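Local coordinates for enoyl-CoA hydratase (Mycobacterium avium, PDB 3OC7), which catalyses the reversible addition of water across the double bond of enoyl-CoA thioesters in fatty acid metabolism, at the interface of chains A and B. Numbering follows the deposited sequence. Chains: chain A/B, Enoyl-CoA hydratase.

The interface of chains A and B. Residues chain A 147, 173-174, 176; chain B 132, 203, 206-207, 209, 215.
One face of the A:Arg147 guanidinium is covered by a methylene of the partner chain: CD of B:Arg209 sits 3.6 Å from CZ of A:Arg147, above the centre of the plane. Water 1 lies at the edge of this guanidinium, in its plane. The two arginine chains travel alongside each other in a common direction, both with CG beside the backbone N and both extended to NE. Beyond that B:Arg209 turns its guanidinium (chi4 -90°), leaving the two planes 34° apart, so aliphatic chain rather than a second charge packs on A:Arg147. At the edge of the B:Arg209 guanidinium comes B:Asp206 OD1, in a loose salt bridge of 3.7 Å to NE of B:Arg209. The B:Asp206 carboxylate, near both guanidiniums though not in contact with that of A:Arg147, may ease the repulsion between the two like charges.

Rotation of the A:Arg147 head is fixed within its own chain: NH2 donates to the backbone O of A:Thr174 at 2.9 Å, in the carbonyl plane. B:Asp206 presses its CB against the same oxygen. A:Thr174 tucks OG1 into the cleft flanked by its own N and C (chi1 70°), where it gives a 2.7 Å bond to the anti lone pair of A:Glu176 OE1. That rotamer aims CG2 at the partner, obliquely onto CG2 of B:Val207 (3.9 Å) and CD2 of B:Leu203.

Water carries the polar traffic across. Water 1 joins the backbone O of A:Leu173 to that of B:Asp206, while water 2 links the A:Glu176 and B:Asp206 carboxylates, 2.9 Å from A:Glu176 OE2; it may soften the repulsion between these acids.

In this crotonase-family protein, deposited as three copies, the patch joins the end of A helix 165-174, the following loop and the 3-10 helix 145-148 to the end of B helix 196-208, the turn after it and the start of helix 212-245, as part of a subunit interface that is probably the trimer's.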
# COMPACT_ATOMS: atom_id res chain seq x y z
N ARG A 147 -24.24 9.90 0.72
CA ARG A 147 -25.18 10.97 1.09
C ARG A 147 -26.38 11.07 0.15
O ARG A 147 -27.41 11.67 0.52
CB ARG A 147 -24.46 12.33 1.17
CG ARG A 147 -23.33 12.38 2.19
CD ARG A 147 -22.83 13.79 2.45
NE ARG A 147 -21.70 13.80 3.39
CZ ARG A 147 -21.07 14.89 3.80
NH1 ARG A 147 -21.45 16.09 3.36
NH2 ARG A 147 -20.06 14.81 4.65
N LEU A 173 -16.75 6.70 3.46
CA LEU A 173 -17.80 6.66 4.50
C LEU A 173 -18.16 8.03 5.12
O LEU A 173 -19.32 8.23 5.52
CB LEU A 173 -17.43 5.63 5.59
CG LEU A 173 -17.23 4.18 5.11
CD1 LEU A 173 -16.67 3.29 6.22
CD2 LEU A 173 -18.52 3.59 4.50
N THR A 174 -17.21 8.97 5.19
CA THR A 174 -17.47 10.32 5.74
C THR A 174 -17.97 11.36 4.74
O THR A 174 -18.63 12.34 5.13
CB THR A 174 -16.21 10.93 6.44
OG1 THR A 174 -15.23 11.27 5.44
CG2 THR A 174 -15.61 9.99 7.51
N GLU A 176 -16.18 13.65 3.38
CA GLU A 176 -15.45 14.91 3.62
C GLU A 176 -14.78 15.48 2.35
O GLU A 176 -14.24 14.71 1.52
CB GLU A 176 -14.35 14.71 4.68
CG GLU A 176 -14.80 14.47 6.13
CD GLU A 176 -13.70 13.86 7.00
OE1 GLU A 176 -13.36 12.66 6.81
OE2 GLU A 176 -13.17 14.57 7.89
N ILE B 132 -12.56 2.70 10.73
CA ILE B 132 -11.88 3.98 11.08
C ILE B 132 -11.36 3.83 12.52
O ILE B 132 -12.01 3.17 13.34
CB ILE B 132 -12.85 5.20 10.95
CG1 ILE B 132 -13.41 5.31 9.52
CG2 ILE B 132 -12.17 6.52 11.39
CD1 ILE B 132 -14.58 6.34 9.33
N LEU B 203 -16.54 12.95 13.25
CA LEU B 203 -16.63 11.77 12.37
C LEU B 203 -18.03 11.13 12.39
O LEU B 203 -18.55 10.75 11.33
CB LEU B 203 -15.51 10.74 12.67
CG LEU B 203 -14.06 11.12 12.34
CD1 LEU B 203 -13.06 10.23 13.10
CD2 LEU B 203 -13.77 11.10 10.83
N ASP B 206 -20.49 13.30 10.32
CA ASP B 206 -20.31 13.14 8.87
C ASP B 206 -20.77 11.76 8.32
O ASP B 206 -21.46 11.69 7.30
CB ASP B 206 -18.87 13.49 8.48
CG ASP B 206 -18.56 14.99 8.65
OD1 ASP B 206 -19.51 15.81 8.71
OD2 ASP B 206 -17.36 15.35 8.73
N VAL B 207 -20.40 10.68 9.00
CA VAL B 207 -20.88 9.33 8.62
C VAL B 207 -22.42 9.23 8.68
O VAL B 207 -23.06 8.67 7.78
CB VAL B 207 -20.18 8.20 9.46
CG1 VAL B 207 -20.75 6.82 9.14
CG2 VAL B 207 -18.67 8.20 9.21
N ARG B 209 -24.69 11.33 8.01
CA ARG B 209 -25.32 11.94 6.83
C ARG B 209 -25.62 10.92 5.70
O ARG B 209 -26.47 11.19 4.83
CB ARG B 209 -24.45 13.07 6.26
CG ARG B 209 -24.23 14.27 7.19
CD ARG B 209 -23.40 15.34 6.50
NE ARG B 209 -22.96 16.35 7.46
CZ ARG B 209 -23.62 17.46 7.77
NH1 ARG B 209 -24.79 17.74 7.19
NH2 ARG B 209 -23.12 18.30 8.66
N LEU B 215 -24.16 3.55 2.91
CA LEU B 215 -23.07 3.18 3.84
C LEU B 215 -22.72 1.68 3.80
O LEU B 215 -21.52 1.34 3.76
CB LEU B 215 -23.39 3.60 5.29
CG LEU B 215 -23.49 5.11 5.54
CD1 LEU B 215 -24.07 5.44 6.91
CD2 LEU B 215 -22.11 5.79 5.36
O HOH W 1 -21.50 10.24 4.55
O HOH W 2 -14.95 14.41 10.18